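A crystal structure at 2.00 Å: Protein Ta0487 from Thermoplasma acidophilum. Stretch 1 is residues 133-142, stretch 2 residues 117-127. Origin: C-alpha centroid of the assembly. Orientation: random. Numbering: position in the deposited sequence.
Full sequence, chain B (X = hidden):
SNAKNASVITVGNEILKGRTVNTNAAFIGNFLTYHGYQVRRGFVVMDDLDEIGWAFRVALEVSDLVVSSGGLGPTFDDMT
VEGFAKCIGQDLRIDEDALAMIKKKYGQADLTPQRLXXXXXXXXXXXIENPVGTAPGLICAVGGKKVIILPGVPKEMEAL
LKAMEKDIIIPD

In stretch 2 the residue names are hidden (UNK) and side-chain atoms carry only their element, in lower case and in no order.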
ATOM      1  N   GLY B 133      -5.835  -8.662  22.918  1.00 41.11           N
ATOM      2  CA  GLY B 133      -7.146  -8.673  22.285  1.00 40.39           C
ATOM      3  C   GLY B 133      -7.569 -10.103  22.101  1.00 40.20           C
ATOM      4  O   GLY B 133      -6.980 -11.006  22.692  1.00 40.92           O
ATOM      5  N   THR B 134      -8.559 -10.358  21.260  1.00 39.23           N
ATOM      6  CA  THR B 134      -9.005 -11.747  21.186  1.00 38.06           C
ATOM      7  C   THR B 134      -8.485 -12.558  19.987  1.00 37.11           C
ATOM      8  O   THR B 134      -8.416 -13.779  20.089  1.00 37.45           O
ATOM      9  CB  THR B 134     -10.529 -11.890  21.341  1.00 38.59           C
ATOM     10  OG1 THR B 134     -11.186 -11.066  20.362  1.00 39.20           O
ATOM     11  CG2 THR B 134     -10.940 -11.494  22.756  1.00 38.47           C
ATOM     12  N   ALA B 135      -8.141 -11.918  18.867  1.00 34.51           N
ATOM     13  CA  ALA B 135      -7.718 -12.703  17.706  1.00 33.43           C
ATOM     14  C   ALA B 135      -6.245 -13.137  17.833  1.00 32.14           C
ATOM     15  O   ALA B 135      -5.375 -12.284  18.029  1.00 32.08           O
ATOM     16  CB  ALA B 135      -7.940 -11.919  16.426  1.00 32.85           C
ATOM     17  N   PRO B 136      -5.963 -14.443  17.745  1.00 31.27           N
ATOM     18  CA  PRO B 136      -4.543 -14.821  17.689  1.00 31.42           C
ATOM     19  C   PRO B 136      -3.857 -14.232  16.432  1.00 31.80           C
ATOM     20  O   PRO B 136      -4.531 -14.026  15.407  1.00 30.83           O
ATOM     21  CB  PRO B 136      -4.583 -16.352  17.566  1.00 31.59           C
ATOM     22  CG  PRO B 136      -5.970 -16.698  17.201  1.00 32.61           C
ATOM     23  CD  PRO B 136      -6.862 -15.607  17.657  1.00 31.40           C
ATOM     24  N   GLY B 137      -2.550 -13.964  16.509  1.00 31.13           N
ATOM     25  CA  GLY B 137      -1.760 -13.766  15.300  1.00 29.20           C
ATOM     26  C   GLY B 137      -1.431 -15.126  14.702  1.00 29.74           C
ATOM     27  O   GLY B 137      -1.696 -16.170  15.314  1.00 28.63           O
ATOM     28  N   LEU B 138      -0.857 -15.126  13.502  1.00 28.59           N
ATOM     29  CA  LEU B 138      -0.389 -16.357  12.861  1.00 27.92           C
ATOM     30  C   LEU B 138       1.017 -16.160  12.330  1.00 27.87           C
ATOM     31  O   LEU B 138       1.315 -15.088  11.797  1.00 27.22           O
ATOM     32  CB  LEU B 138      -1.320 -16.769  11.715  1.00 27.82           C
ATOM     33  CG  LEU B 138      -2.803 -17.085  12.012  1.00 28.89           C
ATOM     34  CD1 LEU B 138      -3.518 -17.572  10.742  1.00 31.84           C
ATOM     35  CD2 LEU B 138      -2.928 -18.124  13.087  1.00 32.10           C
ATOM     36  N   ILE B 139       1.882 -17.167  12.486  1.00 27.34           N
ATOM     37  CA  ILE B 139       3.158 -17.217  11.770  1.00 29.08           C
ATOM     38  C   ILE B 139       3.014 -18.421  10.879  1.00 28.29           C
ATOM     39  O   ILE B 139       2.613 -19.495  11.346  1.00 27.15           O
ATOM     40  CB  ILE B 139       4.388 -17.561  12.643  1.00 29.88           C
ATOM     41  CG1 ILE B 139       4.308 -16.904  14.006  1.00 34.91           C
ATOM     42  CG2 ILE B 139       5.745 -17.253  11.927  1.00 30.54           C
ATOM     43  CD1 ILE B 139       4.692 -17.886  15.163  1.00 39.37           C
ATOM     44  N   CYS B 140       3.364 -18.241   9.610  1.00 27.31           N
ATOM     45  CA  CYS B 140       3.178 -19.255   8.618  1.00 27.85           C
ATOM     46  C   CYS B 140       4.496 -19.429   7.904  1.00 28.64           C
ATOM     47  O   CYS B 140       5.320 -18.474   7.822  1.00 28.52           O
ATOM     48  CB  CYS B 140       2.093 -18.802   7.647  1.00 27.96           C
ATOM     49  SG  CYS B 140       0.633 -18.140   8.555  1.00 31.46           S
ATOM     50  N   ALA B 141       4.724 -20.632   7.403  1.00 27.51           N
ATOM     51  CA  ALA B 141       5.884 -20.829   6.507  1.00 28.20           C
ATOM     52  C   ALA B 141       5.341 -21.248   5.130  1.00 27.82           C
ATOM     53  O   ALA B 141       4.445 -22.097   5.033  1.00 28.92           O
ATOM     54  CB  ALA B 141       6.825 -21.875   7.072  1.00 27.81           C
ATOM     55  N   VAL B 142       5.833 -20.604   4.089  1.00 26.67           N
ATOM     56  CA  VAL B 142       5.493 -20.953   2.720  1.00 26.54           C
ATOM     57  C   VAL B 142       6.846 -21.241   2.066  1.00 25.59           C
ATOM     58  O   VAL B 142       7.620 -20.311   1.788  1.00 23.93           O
ATOM     59  CB  VAL B 142       4.760 -19.777   1.991  1.00 26.48           C
ATOM     60  CG1 VAL B 142       4.304 -20.206   0.572  1.00 29.11           C
ATOM     61  CG2 VAL B 142       3.577 -19.294   2.785  1.00 25.74           C
ATOM     62  N   UNK B 117     -14.921 -18.662  14.247  1.00 26.65           N
ATOM     63  CA  UNK B 117     -14.107 -18.726  13.013  1.00 26.95           C
ATOM     64  C   UNK B 117     -12.689 -18.198  13.227  1.00 27.55           C
ATOM     65  O   UNK B 117     -11.792 -18.524  12.435  1.00 27.20           O
ATOM     66  c   UNK B 117     -13.616 -16.100  10.814  1.00 32.54           C
ATOM     67  c   UNK B 117     -12.989 -14.759  11.333  1.00 37.24           C
ATOM     68  c   UNK B 117     -14.812 -18.117  11.783  1.00 27.31           C
ATOM     69  c   UNK B 117     -14.798 -16.594  11.683  1.00 29.66           C
ATOM     70  n   UNK B 117     -13.922 -13.867  12.101  1.00 33.35           N
ATOM     71  N   UNK B 118     -12.461 -17.432  14.304  1.00 26.90           N
ATOM     72  CA  UNK B 118     -11.086 -16.973  14.605  1.00 28.30           C
ATOM     73  C   UNK B 118     -10.119 -18.111  14.937  1.00 28.67           C
ATOM     74  O   UNK B 118      -8.897 -17.897  14.900  1.00 28.97           O
ATOM     75  c   UNK B 118     -11.583 -14.519  15.395  1.00 25.33           C
ATOM     76  c   UNK B 118     -11.017 -15.897  15.734  1.00 28.16           C
ATOM     77  c   UNK B 118     -12.120 -14.342  18.197  1.00 21.17           C
ATOM     78  s   UNK B 118     -11.539 -13.355  16.808  1.00 20.55           S
ATOM     79  N   UNK B 119     -10.635 -19.300  15.264  1.00 30.31           N
ATOM     80  CA  UNK B 119      -9.763 -20.474  15.474  1.00 31.64           C
ATOM     81  C   UNK B 119      -9.482 -21.288  14.214  1.00 33.35           C
ATOM     82  O   UNK B 119      -8.765 -22.287  14.285  1.00 33.51           O
ATOM     83  c   UNK B 119     -10.316 -21.394  16.594  1.00 31.80           C
ATOM     84  N   UNK B 120     -10.074 -20.898  13.075  1.00 35.09           N
ATOM     85  CA  UNK B 120      -9.935 -21.642  11.806  1.00 36.20           C
ATOM     86  C   UNK B 120      -8.633 -21.174  11.133  1.00 37.38           C
ATOM     87  O   UNK B 120      -8.416 -19.975  10.927  1.00 38.12           O
ATOM     88  n   UNK B 120     -14.422 -25.440  10.711  1.00 42.53           N
ATOM     89  c   UNK B 120     -13.791 -24.203  10.008  1.00 44.65           C
ATOM     90  c   UNK B 120     -12.433 -22.263  11.238  1.00 36.73           C
ATOM     91  c   UNK B 120     -12.392 -23.662  10.507  1.00 42.45           C
ATOM     92  c   UNK B 120     -11.178 -21.433  10.919  1.00 37.19           C
ATOM     93  N   UNK B 121      -7.730 -22.103  10.843  1.00 37.36           N
ATOM     94  CA  UNK B 121      -6.345 -21.765  10.472  1.00 37.71           C
ATOM     95  C   UNK B 121      -5.944 -22.763   9.379  1.00 37.16           C
ATOM     96  O   UNK B 121      -6.421 -23.892   9.426  1.00 36.19           O
ATOM     97  c   UNK B 121      -5.461 -21.933  11.728  1.00 37.64           C
ATOM     98  c   UNK B 121      -4.101 -22.480  11.451  1.00 41.18           C
ATOM     99  c   UNK B 121      -4.887 -20.873  13.955  1.00 39.71           C
ATOM    100  c   UNK B 121      -5.284 -20.611  12.472  1.00 39.91           C
ATOM    101  N   UNK B 122      -5.116 -22.356   8.385  1.00 36.70           N
ATOM    102  CA  UNK B 122      -4.578 -23.406   7.502  1.00 36.35           C
ATOM    103  C   UNK B 122      -3.377 -24.147   8.158  1.00 35.48           C
ATOM    104  O   UNK B 122      -2.742 -23.612   9.064  1.00 35.86           O
ATOM    105  c   UNK B 122      -4.551 -21.030   8.044  1.00 36.48           C
ATOM    106  c   UNK B 122      -3.687 -21.323   6.790  1.00 36.54           C
ATOM    107  c   UNK B 122      -4.141 -22.609   6.261  1.00 36.68           C
ATOM    108  N   UNK B 123      -3.064 -25.375   7.717  1.00 34.94           N
ATOM    109  CA  UNK B 123      -1.961 -26.124   8.363  1.00 34.43           C
ATOM    110  C   UNK B 123      -0.576 -25.492   8.252  1.00 34.13           C
ATOM    111  O   UNK B 123       0.284 -25.785   9.069  1.00 33.63           O
ATOM    112  c   UNK B 123      -1.980 -27.483   7.640  1.00 34.26           C
ATOM    113  c   UNK B 123      -2.665 -27.244   6.386  1.00 34.66           C
ATOM    114  c   UNK B 123      -3.719 -26.191   6.685  1.00 35.33           C
ATOM    115  N   UNK B 124      -0.361 -24.618   7.270  1.00 34.18           N
ATOM    116  CA  UNK B 124       0.922 -23.917   7.150  1.00 35.05           C
ATOM    117  C   UNK B 124       1.190 -22.867   8.232  1.00 35.61           C
ATOM    118  O   UNK B 124       2.283 -22.282   8.261  1.00 35.99           O
ATOM    119  c   UNK B 124       1.001 -23.225   5.793  1.00 35.71           C
ATOM    120  o   UNK B 124       1.595 -24.081   4.825  1.00 35.95           O
ATOM    121  N   UNK B 125       0.196 -22.598   9.080  1.00 35.43           N
ATOM    122  CA  UNK B 125       0.311 -21.551  10.098  1.00 35.40           C
ATOM    123  C   UNK B 125       0.248 -22.112  11.498  1.00 35.22           C
ATOM    124  O   UNK B 125      -0.369 -23.148  11.704  1.00 35.42           O
ATOM    125  c   UNK B 125      -0.812 -20.537   9.926  1.00 35.40           C
ATOM    126  s   UNK B 125      -0.752 -19.698   8.312  1.00 35.30           S
ATOM    127  N   UNK B 126       0.890 -21.420  12.439  1.00 34.58           N
ATOM    128  CA  UNK B 126       0.719 -21.621  13.871  1.00 34.91           C
ATOM    129  C   UNK B 126       0.105 -20.354  14.487  1.00 34.41           C
ATOM    130  O   UNK B 126       0.509 -19.236  14.117  1.00 34.13           O
ATOM    131  n   UNK B 126       6.648 -20.889  14.822  1.00 53.13           N
ATOM    132  n   UNK B 126       5.118 -21.041  16.533  1.00 53.19           N
ATOM    133  c   UNK B 126       5.602 -21.494  15.382  1.00 51.79           C
ATOM    134  c   UNK B 126       2.077 -21.813  14.527  1.00 35.45           C
ATOM    135  n   UNK B 126       5.054 -22.550  14.782  1.00 50.44           N
ATOM    136  c   UNK B 126       3.901 -23.305  15.283  1.00 47.74           C
ATOM    137  c   UNK B 126       2.677 -23.181  14.372  1.00 40.74           C
ATOM    138  N   UNK B 127      -0.806 -20.504  15.475  1.00 33.76           N
ATOM    139  CA  UNK B 127      -1.320 -19.285  16.085  1.00 33.41           C
ATOM    140  C   UNK B 127      -0.309 -18.668  17.042  1.00 33.77           C
ATOM    141  O   UNK B 127       0.488 -19.393  17.609  1.00 34.02           O
ATOM    142  c   UNK B 127      -1.233 -21.734  16.186  1.00 33.74           C
ATOM    143  c   UNK B 127      -2.368 -21.286  17.105  1.00 33.11           C
ATOM    144  c   UNK B 127      -2.568 -19.758  16.843  1.00 33.95           C
TER

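Position 117 carries four carbons ending in a nitrogen, and none of these atoms reaches stretch 1; an unbranched amine of this length is Lys 117. At position 118 the chain is two carbons, a sulfur and one more carbon, unbranched. The sulfur lies 3.9 Å from CB of Ala 135, and the terminal carbon 4.0 Å from OG1 of Thr 134. This is Met 118, its CA-to-CB bond directed toward stretch 1. Position 119 has a single carbon pointing away from the partner: Ala 119. Position 120 shows four carbons and a terminal nitrogen, out of reach of stretch 1, so it is Lys 120; its backbone N bonds to O of Lys 117 at 3.0 Å.

At position 121 four carbons fork at the first, one arm being two carbons long, and the inner carbon of that arm sits 3.5 Å from CD2 of Leu 138. Branching at CB with unequal arms defines Ile 121. Positions 122 and 123 each have three carbons closing a ring onto the backbone N, and neither packs closely on stretch 1: Pro 122 and Pro 123. They are the first two residues of a type I turn that ends at position 125.

Position 124 has one carbon and one oxygen, the latter 3.5 Å from O of Ala 141. It is Ser 124, and its hydroxyl donates a weak hydrogen bond there. Position 125 has one carbon and a sulfur 2.1 Å from SG of Cys 140, a covalent distance that demands Cys 125. Position 126 has three carbons, a nitrogen, then a carbon bearing two more nitrogens, one of them 3.5 Å from CD1 of Ile 139; a guanidinium means Arg 126. Position 127 closes another three-carbon ring onto its N, with CB 4.0 Å from CB of Pro 136: Pro 127.

The contact is an antiparallel pairing fastened by a disulfide. Arg 126 N donates to Ile 139 O at 2.8 Å, and Ile 139 N returns a bond to Arg 126 O at 3.0 Å; Ala 141 N reaches Ser 124 O at 3.1 Å. Cys 125 and Cys 140 occupy a non-hydrogen-bonded pair, their CA atoms 4.0 Å apart. Leu 138 and Pro 127 share that face, while Ile 139 and Arg 126 occupy the other. Pro 127 pairs with Leu 138 at a non-hydrogen-bonded position, which asks no amide hydrogen of it. Beyond the ladder, Met 118 extends the packing to the loop before the strand.

Stretch 2, residues 117-127: KMAKIPPSCRP
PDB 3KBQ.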